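Local coordinates for protein DNA polymerase III beta subunit (Streptococcus pyogenes, PDB 2AVT) that forms a dimeric sliding clamp that probably encircles DNA and tethers the replicative polymerase to its template, at residues A[74-79]-A[118-123]; A[97-102]-A[112-117]. One frame throughout, in Å; residues are numbered along the deposited sequence.

Contact 1: A[74-79]-A[118-123]; sequences AILLEA and KDVDQY
L76 and K118 join backbone to backbone, bringing the chain that leaves strand 111-116 against strand 73-78 at the edge of its sheet. Two hydrogen bonds make this an antiparallel hydrogen-bonded pair. L76 N donates to K118 O at 2.9 Å, in the plane of that carbonyl; K118 N returns a bond to L76 O at 2.8 Å, tilted 17° from its acceptor's plane. The bridge stays single, for the chain soon turns into the 3-10 segment 120-122. A water then spans the two backbones, donating to A74 O at 2.6 Å and accepting from V120 N.

The apolar contact centres on the buried L76. Its CG stands anti to the carbonyl carbon (chi1 -55°), against K118 O and V120 CA; the methyls CD1 and CD2 each lie 4.0 Å from Y123 CB. CD1 also reaches D119 O, while CD2 meets V120 CG1 at 3.9 Å and comes obliquely to the Y123 ring. V120 CG1 presses on A74 CB at 3.5 Å, tighter than usual van der Waals contact, and lies close to I75 N as well. Beyond the two segments K35 and I30 touch L76, and S48 OG bonds to Y123 OH.

The charged pair is looser. K118 runs extended as far as CE, where chi4 (70°) brings NZ round to a long salt bridge, 4.0 Å from E78 OE2. A second water accepts from K118 NZ and donates weakly to E78 OE2. The other oxygen of E78, the residue at the N-cap position of helix 79-88, is bonded to S32 OG.

The contact is thus joined at one backbone bridge and one buried leucine; the ion pair, long and shared with a water, lies at an exposed lysine and is probably weaker.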
# COMPACT_ATOMS: atom_id res chain seq x y z
N ALA A 74 0.54 -33.06 14.64
CA ALA A 74 1.29 -32.23 13.71
C ALA A 74 0.57 -32.21 12.36
O ALA A 74 0.10 -33.23 11.88
CB ALA A 74 2.71 -32.78 13.56
N ILE A 75 0.48 -31.03 11.76
CA ILE A 75 -0.21 -30.90 10.49
C ILE A 75 0.30 -29.72 9.68
O ILE A 75 0.88 -28.79 10.25
CB ILE A 75 -1.75 -30.74 10.70
CG1 ILE A 75 -2.50 -30.90 9.38
CG2 ILE A 75 -2.07 -29.36 11.28
CD1 ILE A 75 -4.00 -30.76 9.52
N LEU A 76 0.10 -29.78 8.37
CA LEU A 76 0.48 -28.73 7.44
C LEU A 76 -0.79 -28.13 6.81
O LEU A 76 -1.69 -28.85 6.38
CB LEU A 76 1.36 -29.28 6.31
CG LEU A 76 2.65 -30.04 6.62
CD1 LEU A 76 3.35 -30.41 5.31
CD2 LEU A 76 3.57 -29.18 7.48
N LEU A 77 -0.84 -26.80 6.73
CA LEU A 77 -1.98 -26.09 6.15
C LEU A 77 -1.42 -24.96 5.29
O LEU A 77 -0.34 -24.44 5.59
CB LEU A 77 -2.85 -25.49 7.28
CG LEU A 77 -3.52 -26.47 8.24
CD1 LEU A 77 -4.08 -25.74 9.47
CD2 LEU A 77 -4.63 -27.20 7.50
N GLU A 78 -2.13 -24.59 4.22
CA GLU A 78 -1.64 -23.49 3.38
C GLU A 78 -1.62 -22.27 4.28
O GLU A 78 -2.64 -21.88 4.83
CB GLU A 78 -2.58 -23.24 2.19
CG GLU A 78 -2.53 -24.29 1.11
CD GLU A 78 -1.16 -24.42 0.48
OE1 GLU A 78 -0.52 -23.37 0.25
OE2 GLU A 78 -0.73 -25.55 0.20
N ALA A 79 -0.44 -21.68 4.44
CA ALA A 79 -0.26 -20.53 5.32
C ALA A 79 -1.17 -19.30 5.16
O ALA A 79 -1.94 -18.98 6.07
CB ALA A 79 1.19 -20.09 5.28
N LYS A 118 -2.21 -31.39 5.25
CA LYS A 118 -1.33 -32.47 4.81
C LYS A 118 -0.49 -32.99 5.96
O LYS A 118 -0.26 -32.29 6.94
CB LYS A 118 -0.40 -31.99 3.70
CG LYS A 118 -1.10 -31.57 2.41
CD LYS A 118 -0.06 -31.28 1.34
CE LYS A 118 -0.70 -30.84 0.02
NZ LYS A 118 -1.30 -29.49 0.14
N ASP A 119 -0.04 -34.24 5.81
CA ASP A 119 0.80 -34.89 6.80
C ASP A 119 2.13 -34.14 6.84
O ASP A 119 2.68 -33.79 5.80
CB ASP A 119 1.05 -36.34 6.38
CG ASP A 119 1.66 -37.17 7.48
OD1 ASP A 119 2.79 -36.86 7.93
OD2 ASP A 119 0.99 -38.13 7.91
N VAL A 120 2.65 -33.91 8.04
CA VAL A 120 3.91 -33.19 8.19
C VAL A 120 5.13 -33.87 7.57
O VAL A 120 6.13 -33.20 7.31
CB VAL A 120 4.24 -32.90 9.67
CG1 VAL A 120 3.24 -31.90 10.24
CG2 VAL A 120 4.23 -34.19 10.47
N ASP A 121 5.07 -35.17 7.33
CA ASP A 121 6.22 -35.85 6.74
C ASP A 121 6.51 -35.32 5.34
O ASP A 121 7.55 -35.63 4.76
CB ASP A 121 6.02 -37.37 6.70
CG ASP A 121 4.74 -37.78 6.00
OD1 ASP A 121 4.44 -37.23 4.91
OD2 ASP A 121 4.03 -38.66 6.54
N GLN A 122 5.60 -34.52 4.80
CA GLN A 122 5.82 -33.95 3.47
C GLN A 122 6.71 -32.71 3.55
O GLN A 122 7.23 -32.24 2.54
CB GLN A 122 4.48 -33.59 2.81
CG GLN A 122 3.59 -34.80 2.57
CD GLN A 122 2.36 -34.48 1.74
OE1 GLN A 122 2.42 -33.72 0.78
NE2 GLN A 122 1.23 -35.09 2.10
N TYR A 123 6.90 -32.19 4.76
CA TYR A 123 7.70 -30.99 4.98
C TYR A 123 9.19 -31.31 5.17
O TYR A 123 9.54 -32.28 5.83
CB TYR A 123 7.20 -30.25 6.22
CG TYR A 123 7.49 -28.77 6.21
CD1 TYR A 123 6.75 -27.91 5.40
CD2 TYR A 123 8.53 -28.25 6.96
CE1 TYR A 123 7.05 -26.56 5.35
CE2 TYR A 123 8.84 -26.91 6.91
CZ TYR A 123 8.09 -26.07 6.10
OH TYR A 123 8.43 -24.74 6.04
O HOH W 1 1.13 -34.95 10.15
O HOH W 2 -0.64 -27.81 2.85

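Contact 2: A[97-102]-A[112-117]; sequences KEIEQH and EITLKG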
# COMPACT_ATOMS: atom_id res chain seq x y z
N LYS A 97 -9.46 -28.74 16.27
CA LYS A 97 -9.54 -30.18 16.43
C LYS A 97 -9.29 -30.91 15.13
O LYS A 97 -10.02 -30.74 14.16
CB LYS A 97 -10.92 -30.57 16.98
CG LYS A 97 -11.05 -32.04 17.38
CD LYS A 97 -12.39 -32.29 18.08
CE LYS A 97 -12.43 -33.64 18.77
NZ LYS A 97 -13.51 -33.70 19.81
N GLU A 98 -8.24 -31.74 15.11
CA GLU A 98 -7.93 -32.50 13.92
C GLU A 98 -8.81 -33.73 13.87
O GLU A 98 -9.10 -34.34 14.90
CB GLU A 98 -6.45 -32.93 13.93
CG GLU A 98 -6.12 -34.07 12.96
CD GLU A 98 -4.65 -34.47 12.99
OE1 GLU A 98 -3.98 -34.23 14.02
OE2 GLU A 98 -4.16 -35.05 12.00
N ILE A 99 -9.26 -34.08 12.67
CA ILE A 99 -10.08 -35.27 12.49
C ILE A 99 -9.38 -36.09 11.41
O ILE A 99 -8.27 -35.76 11.02
CB ILE A 99 -11.52 -34.93 12.05
CG1 ILE A 99 -11.52 -34.12 10.76
CG2 ILE A 99 -12.21 -34.14 13.16
CD1 ILE A 99 -12.92 -33.83 10.22
N GLU A 100 -10.04 -37.15 10.94
CA GLU A 100 -9.45 -38.03 9.94
C GLU A 100 -9.05 -37.36 8.64
O GLU A 100 -9.62 -36.35 8.24
CB GLU A 100 -10.42 -39.17 9.62
CG GLU A 100 -11.76 -38.71 9.06
CD GLU A 100 -12.61 -39.86 8.56
OE1 GLU A 100 -12.92 -40.77 9.37
OE2 GLU A 100 -12.97 -39.86 7.36
N GLN A 101 -8.06 -37.96 7.99
CA GLN A 101 -7.55 -37.50 6.71
C GLN A 101 -6.93 -36.10 6.73
O GLN A 101 -7.14 -35.32 5.80
CB GLN A 101 -8.67 -37.57 5.67
CG GLN A 101 -9.35 -38.93 5.62
CD GLN A 101 -10.58 -38.93 4.73
OE1 GLN A 101 -11.45 -38.06 4.84
NE2 GLN A 101 -10.67 -39.93 3.85
N HIS A 102 -6.18 -35.81 7.78
CA HIS A 102 -5.50 -34.53 7.95
C HIS A 102 -6.37 -33.30 7.74
O HIS A 102 -6.03 -32.40 6.97
CB HIS A 102 -4.26 -34.48 7.04
CG HIS A 102 -3.32 -35.62 7.26
ND1 HIS A 102 -3.39 -36.79 6.53
CD2 HIS A 102 -2.36 -35.82 8.18
CE1 HIS A 102 -2.51 -37.66 7.00
NE2 HIS A 102 -1.87 -37.09 8.00
N GLU A 112 -18.20 -22.82 12.38
CA GLU A 112 -17.39 -24.03 12.28
C GLU A 112 -16.83 -24.15 10.86
O GLU A 112 -17.58 -24.31 9.89
CB GLU A 112 -18.21 -25.27 12.59
CG GLU A 112 -17.39 -26.54 12.39
CD GLU A 112 -18.19 -27.80 12.61
OE1 GLU A 112 -18.45 -28.14 13.78
OE2 GLU A 112 -18.55 -28.46 11.61
N ILE A 113 -15.51 -24.07 10.76
CA ILE A 113 -14.81 -24.15 9.48
C ILE A 113 -13.84 -25.33 9.47
O ILE A 113 -12.94 -25.41 10.31
CB ILE A 113 -14.03 -22.84 9.20
CG1 ILE A 113 -15.02 -21.68 9.04
CG2 ILE A 113 -13.17 -22.99 7.92
CD1 ILE A 113 -14.37 -20.30 9.05
N THR A 114 -14.02 -26.24 8.52
CA THR A 114 -13.14 -27.39 8.41
C THR A 114 -12.20 -27.19 7.24
O THR A 114 -12.63 -26.83 6.14
CB THR A 114 -13.95 -28.68 8.21
OG1 THR A 114 -14.94 -28.77 9.25
CG2 THR A 114 -13.04 -29.91 8.25
N LEU A 115 -10.91 -27.42 7.47
CA LEU A 115 -9.89 -27.26 6.43
C LEU A 115 -9.13 -28.56 6.16
O LEU A 115 -8.87 -29.33 7.08
CB LEU A 115 -8.88 -26.19 6.82
CG LEU A 115 -9.46 -24.83 7.20
CD1 LEU A 115 -8.35 -23.94 7.70
CD2 LEU A 115 -10.19 -24.23 5.99
N LYS A 116 -8.78 -28.79 4.90
CA LYS A 116 -8.02 -29.98 4.55
C LYS A 116 -6.54 -29.62 4.64
O LYS A 116 -6.11 -28.57 4.16
CB LYS A 116 -8.37 -30.46 3.13
CG LYS A 116 -7.52 -31.61 2.60
CD LYS A 116 -7.41 -32.76 3.61
CE LYS A 116 -7.67 -34.11 2.96
NZ LYS A 116 -6.85 -34.30 1.73
N GLY A 117 -5.77 -30.49 5.28
CA GLY A 117 -4.34 -30.24 5.41
C GLY A 117 -3.50 -31.41 4.93
O GLY A 117 -3.99 -32.32 4.28
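H102 and G117 meet where a three-stranded antiparallel meander, 93-99, 103-108 and 111-116, brings its first turn beside the end of its third strand. Q101 and H102 both have left-handed backbone conformations, which bend the chain from strand 93-99 into strand 103-108.

The tight part is at this turn. G117 N donates to H102 O at 2.6 Å, a short bond that meets the carbonyl almost head-on (170° at O) but is bent at the hydrogen, 142°. The neighbouring K116 folds its aliphatic chain over the turn. Its CG stands anti to the backbone N, and chi2 (49°) turns CD against two carbonyl oxygens, 3.4 Å from Q101 O and 3.7 Å from H102 O. CE comes still closer to Q101 O, at 3.1 Å. K116 NZ lies 6.4 Å from H102 ND1, not in contact.

Farther along the strands the contact thins, because strand 103-108 runs between the other two. I99 CD1 and T114 CG2 barely touch at 4.4 Å, and both side chains also lean on V105 of the middle strand. Q101 and K116 are solvent-exposed. Strand 111-116 has another neighbour: residues 112-115 form an antiparallel ladder with a strand of the second subunit, so the sheet continues across the dimer interface of the clamp.

Back at the turn, the imidazole of H102 is weakly hydrogen-bonded through NE2 to D119 OD2, and H102 CB rests 3.5 Å from G117 O.

In the fold
Contacts 1 and 2 use consecutive pieces of one chain, 112-117 and 118-123. Contact 2 stays within the sheet of 93-99, 103-108 and 111-116, while contact 1 carries the chain on to strand 73-78 at the edge of a second sheet. Contact 2 is nested within the loop closed by contact 1, their centres about 12 Å apart. Both are partly buried, but contact 1 buries more surface and adds a buried leucine and a long ion pair to its two backbone bonds, whereas contact 2, beside the subunit interface, rests on one backbone bond and lysine carbons against carbonyl oxygens. L77 CD2 touches G117 CA, and I75 CD1 lies near H102 O.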